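Local structure of nucleoside diphosphate kinase (Aquifex aeolicus, 3ZTP) at the interface of chains A and B and the interface of chains A and C. The protein catalyses transfer of the gamma-phosphate of ATP to nucleoside diphosphates through a phosphohistidine intermediate, and works as a homotetramer braced by an intersubunit disulfide. Numbering follows the deposited sequence. Chains: chain A/B/C, Nucleoside diphosphate kinase.

Contact 1: the interface of chains A and B. Residues chain A 20-21, 24-25, 34, 37; chain B 20-21, 24-25, 34, 37.
A:Gly21 and B:Gly21 lie where helix 20-29 of one chain packs, roughly antiparallel, on the same helix of its partner, with A:Gly21 CA 3.3 Å from B:Gly21 O. In the nucleoside diphosphate kinase family this helix and strand 33-40 of the ferredoxin-like fold form the subunit face of the common dimer, and the patch belongs to that two-fold interface. Glycine suits the crossing because it has no side chain to hold the two backbones apart. The beta-carbon of A:Asp25 also rests against B:Gly21 CA.

One turn on, the two copies of Leu24 meet. Their side chains cross obliquely and touch through one methyl each, A:Leu24 CD1 being 3.9 Å from B:Leu24 CD1. With CG anti to the carbonyl carbon (chi1 -65°), each side chain points its CD1 methyl at its twin.

Leu20 has the other common leucine shape, CG anti to the backbone N (chi1 171°), which carries its CD2 methyl towards the partner's strand. A:Leu20 CD2 and B:Leu37 CD2 reach tip to tip at 4.0 Å. The same Leu20 methyl also meets B:Ile34 CD1 at 4.1 Å, the two side chains crossing at about a right angle. Ile34 uses the end of its long branch, CD1, for this. Branched aliphatic residues suit this surface because their methyls fit together by shape, and no hydrogen bond or salt bridge joins the chains within the patch. Across the two-fold axis A:Leu37 CD2 faces B:Leu37 CD2 at 4.2 Å, the side chains set at a slant.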
loop_
_atom_site.group_PDB
_atom_site.type_symbol
_atom_site.label_atom_id
_atom_site.label_comp_id
_atom_site.label_asym_id
_atom_site.label_seq_id
_atom_site.Cartn_x
_atom_site.Cartn_y
_atom_site.Cartn_z
ATOM N N LEU A 20 -13.274 -13.770 -11.415
ATOM C CA LEU A 20 -12.732 -12.414 -11.333
ATOM C C LEU A 20 -12.431 -11.797 -12.694
ATOM O O LEU A 20 -12.748 -10.639 -12.966
ATOM C CB LEU A 20 -11.441 -12.441 -10.517
ATOM C CG LEU A 20 -10.649 -11.135 -10.529
ATOM C CD1 LEU A 20 -11.435 -10.012 -9.850
ATOM C CD2 LEU A 20 -9.273 -11.334 -9.847
ATOM N N GLY A 21 -11.736 -12.544 -13.541
ATOM C CA GLY A 21 -11.361 -12.015 -14.832
ATOM C C GLY A 21 -12.551 -11.731 -15.731
ATOM O O GLY A 21 -12.588 -10.702 -16.404
ATOM N N LEU A 24 -14.148 -8.455 -14.449
ATOM C CA LEU A 24 -13.408 -7.278 -14.871
ATOM C C LEU A 24 -13.572 -7.033 -16.363
ATOM O O LEU A 24 -13.766 -5.888 -16.790
ATOM C CB LEU A 24 -11.929 -7.374 -14.497
ATOM C CG LEU A 24 -11.662 -7.383 -13.000
ATOM C CD1 LEU A 24 -10.176 -7.549 -12.750
ATOM C CD2 LEU A 24 -12.170 -6.093 -12.316
ATOM N N ASP A 25 -13.504 -8.096 -17.169
ATOM C CA ASP A 25 -13.669 -7.982 -18.611
ATOM C C ASP A 25 -14.997 -7.302 -18.935
ATOM O O ASP A 25 -15.078 -6.418 -19.793
ATOM C CB ASP A 25 -13.601 -9.365 -19.281
ATOM C CG ASP A 25 -13.679 -9.281 -20.779
ATOM O OD1 ASP A 25 -12.983 -8.476 -21.388
ATOM O OD2 ASP A 25 -14.491 -10.028 -21.367
ATOM N N ILE A 34 -10.827 1.406 -15.439
ATOM C CA ILE A 34 -10.407 0.937 -14.117
ATOM C C ILE A 34 -9.331 1.901 -13.630
ATOM O O ILE A 34 -8.262 1.998 -14.224
ATOM C CB ILE A 34 -9.887 -0.504 -14.124
ATOM C CG1 ILE A 34 -11.000 -1.441 -14.602
ATOM C CG2 ILE A 34 -9.393 -0.893 -12.757
ATOM C CD1 ILE A 34 -10.557 -2.880 -14.829
ATOM N N LEU A 37 -7.191 -0.859 -8.543
ATOM C CA LEU A 37 -7.473 -2.288 -8.474
ATOM C C LEU A 37 -6.559 -2.919 -7.487
ATOM O O LEU A 37 -5.353 -2.698 -7.550
ATOM C CB LEU A 37 -7.248 -2.925 -9.867
ATOM C CG LEU A 37 -7.521 -4.418 -9.990
ATOM C CD1 LEU A 37 -8.954 -4.720 -9.961
ATOM C CD2 LEU A 37 -6.916 -4.936 -11.284
ATOM N N LEU B 20 -7.233 -6.828 -19.929
ATOM C CA LEU B 20 -6.841 -7.246 -18.584
ATOM C C LEU B 20 -7.675 -8.398 -18.039
ATOM O O LEU B 20 -7.161 -9.357 -17.464
ATOM C CB LEU B 20 -6.976 -6.058 -17.633
ATOM C CG LEU B 20 -6.808 -6.399 -16.153
ATOM C CD1 LEU B 20 -5.387 -6.884 -15.863
ATOM C CD2 LEU B 20 -7.163 -5.174 -15.275
ATOM N N GLY B 21 -8.992 -8.276 -18.142
ATOM C CA GLY B 21 -9.858 -9.297 -17.601
ATOM C C GLY B 21 -9.717 -10.636 -18.306
ATOM O O GLY B 21 -9.695 -11.680 -17.654
ATOM N N LEU B 24 -6.439 -12.222 -17.017
ATOM C CA LEU B 24 -6.591 -12.809 -15.697
ATOM C C LEU B 24 -7.438 -14.070 -15.751
ATOM O O LEU B 24 -7.105 -15.075 -15.110
ATOM C CB LEU B 24 -7.170 -11.810 -14.696
ATOM C CG LEU B 24 -6.266 -10.624 -14.402
ATOM C CD1 LEU B 24 -6.968 -9.670 -13.454
ATOM C CD2 LEU B 24 -4.913 -11.066 -13.796
ATOM N N ASP B 25 -8.534 -14.040 -16.515
ATOM C CA ASP B 25 -9.407 -15.196 -16.660
ATOM C C ASP B 25 -8.603 -16.403 -17.137
ATOM O O ASP B 25 -8.754 -17.520 -16.634
ATOM C CB ASP B 25 -10.554 -14.896 -17.639
ATOM C CG ASP B 25 -11.527 -16.036 -17.748
ATOM O OD1 ASP B 25 -11.959 -16.576 -16.735
ATOM O OD2 ASP B 25 -11.847 -16.427 -18.891
ATOM N N ILE B 34 -4.368 -16.669 -7.786
ATOM C CA ILE B 34 -3.882 -15.289 -7.724
ATOM C C ILE B 34 -3.675 -14.964 -6.248
ATOM O O ILE B 34 -4.624 -14.941 -5.472
ATOM C CB ILE B 34 -4.834 -14.282 -8.377
ATOM C CG1 ILE B 34 -5.003 -14.633 -9.858
ATOM C CG2 ILE B 34 -4.318 -12.879 -8.201
ATOM C CD1 ILE B 34 -6.066 -13.817 -10.580
ATOM N N LEU B 37 -2.527 -8.901 -6.310
ATOM C CA LEU B 37 -2.986 -8.217 -7.513
ATOM C C LEU B 37 -3.077 -6.760 -7.241
ATOM O O LEU B 37 -3.670 -6.364 -6.241
ATOM C CB LEU B 37 -4.383 -8.757 -7.910
ATOM C CG LEU B 37 -5.012 -8.170 -9.166
ATOM C CD1 LEU B 37 -4.357 -8.650 -10.386
ATOM C CD2 LEU B 37 -6.488 -8.527 -9.204
#

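Contact 2: the interface of chains A and C. Residues chain A 133, 136-138; chain C 133, 136-138.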
loop_
_atom_site.group_PDB
_atom_site.type_symbol
_atom_site.label_atom_id
_atom_site.label_comp_id
_atom_site.label_asym_id
_atom_site.label_seq_id
_atom_site.Cartn_x
_atom_site.Cartn_y
_atom_site.Cartn_z
ATOM N N CYS A 133 -12.662 5.738 -0.625
ATOM C CA CYS A 133 -11.648 6.135 0.348
ATOM C C CYS A 133 -11.372 5.041 1.373
ATOM O O CYS A 133 -10.265 4.958 1.924
ATOM C CB CYS A 133 -12.073 7.418 1.055
ATOM S SG CYS A 133 -11.919 8.887 0.009
ATOM N N PHE A 136 -9.052 2.607 -1.050
ATOM C CA PHE A 136 -7.980 3.175 -1.865
ATOM C C PHE A 136 -7.679 4.602 -1.478
ATOM O O PHE A 136 -8.590 5.426 -1.435
ATOM C CB PHE A 136 -8.386 3.215 -3.360
ATOM C CG PHE A 136 -8.536 1.866 -4.008
ATOM C CD1 PHE A 136 -7.438 1.080 -4.280
ATOM C CD2 PHE A 136 -9.786 1.404 -4.332
ATOM C CE1 PHE A 136 -7.591 -0.155 -4.895
ATOM C CE2 PHE A 136 -9.950 0.187 -4.987
ATOM C CZ PHE A 136 -8.863 -0.592 -5.239
ATOM N N SER A 137 -6.404 4.920 -1.302
ATOM C CA SER A 137 -6.012 6.322 -1.178
ATOM C C SER A 137 -5.950 6.961 -2.556
ATOM O O SER A 137 -5.905 6.280 -3.598
ATOM C CB SER A 137 -4.637 6.446 -0.551
ATOM O OG SER A 137 -3.652 6.014 -1.460
ATOM N N GLY A 138 -5.889 8.273 -2.590
ATOM C CA GLY A 138 -5.620 8.998 -3.808
ATOM C C GLY A 138 -4.346 8.578 -4.483
ATOM O O GLY A 138 -4.247 8.609 -5.715
ATOM N N CYS C 133 -7.750 11.149 3.005
ATOM C CA CYS C 133 -8.069 10.121 2.028
ATOM C C CYS C 133 -7.146 10.170 0.833
ATOM O O CYS C 133 -6.945 9.143 0.160
ATOM C CB CYS C 133 -9.502 10.255 1.563
ATOM S SG CYS C 133 -9.870 9.209 0.131
ATOM N N PHE C 136 -4.049 8.129 2.617
ATOM C CA PHE C 136 -4.295 6.894 3.351
ATOM C C PHE C 136 -5.698 6.374 3.095
ATOM O O PHE C 136 -6.667 7.105 3.286
ATOM C CB PHE C 136 -4.188 7.104 4.874
ATOM C CG PHE C 136 -2.820 7.481 5.357
ATOM C CD1 PHE C 136 -1.808 6.533 5.391
ATOM C CD2 PHE C 136 -2.548 8.770 5.751
ATOM C CE1 PHE C 136 -0.528 6.862 5.855
ATOM C CE2 PHE C 136 -1.264 9.119 6.213
ATOM C CZ PHE C 136 -0.266 8.173 6.263
ATOM N N SER C 137 -5.828 5.107 2.737
ATOM C CA SER C 137 -7.143 4.491 2.731
ATOM C C SER C 137 -7.592 4.154 4.151
ATOM O O SER C 137 -6.786 4.114 5.106
ATOM C CB SER C 137 -7.117 3.203 1.927
ATOM O OG SER C 137 -6.429 2.199 2.658
ATOM N N GLY C 138 -8.872 3.880 4.320
ATOM C CA GLY C 138 -9.373 3.360 5.582
ATOM C C GLY C 138 -8.658 2.092 6.031
ATOM O O GLY C 138 -8.511 1.846 7.233
HETATM O O HOH W 1 -9.298 7.201 3.885
#
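A:Cys133 and C:Cys133 form an intersubunit disulfide with unlike first torsions: in A:Cys133 the sulfur is anti to the carbonyl carbon (chi1 -74°), in C:Cys133 anti to the backbone N (chi1 169°). The otherwise two-fold contact is therefore asymmetric at its centre. A:Cys133 SG and C:Cys133 SG are 2.1 Å apart, and seen down this bond the two CB-SG bonds stand nearly perpendicular, as a relaxed disulfide prefers. Cysteine is the one residue that can tie two chains covalently in this way.

The backbones add a reciprocal pair of hydrogen bonds. C:Gly138 N donates to A:Cys133 O at 3.0 Å, and A:Gly138 N to C:Cys133 O at 3.1 Å. Glycine's lack of a side chain should let its N-H come close to the partner's carbonyl. A water molecule also bridges A:Cys133 O, at 3.1 Å, and the carbonyl C:Phe136 O, at 2.7 Å. Between these bonds the small Ser137 packs closely, its CB over the partner's backbone: A:Ser137 CB lies 3.6 Å from C:Phe136 N, and the twin contact matches. The phenyl rings of Phe136 point away from the junction, each into its own subunit, where a large apolar ring is suited to packing and probably helps hold the junction's backbone in place.

Cys133 lies near the C-terminal end of helix 125-135, where carbonyls begin to lack in-helix partners and can bond outward, while Gly138 opens the short 3-10 helix 138-140 close to the C-terminus of the chain.

The centres of contact 1 and contact 2 are about 21 Å apart, and they share no residue, yet both draw on chain A, which meets a different neighbour at each. Phe136 of contact 2 connects them inside that chain: the rim of its ring reaches back to the backbone of Leu37 in contact 1. Contact 1 pairs subunits through apolar packing, and contact 2 links such dimers covalently, stabilising the homotetramer. Their centres lie about 14 and 15 Å from A:His120, the active-site histidine, which fits a structural role for both.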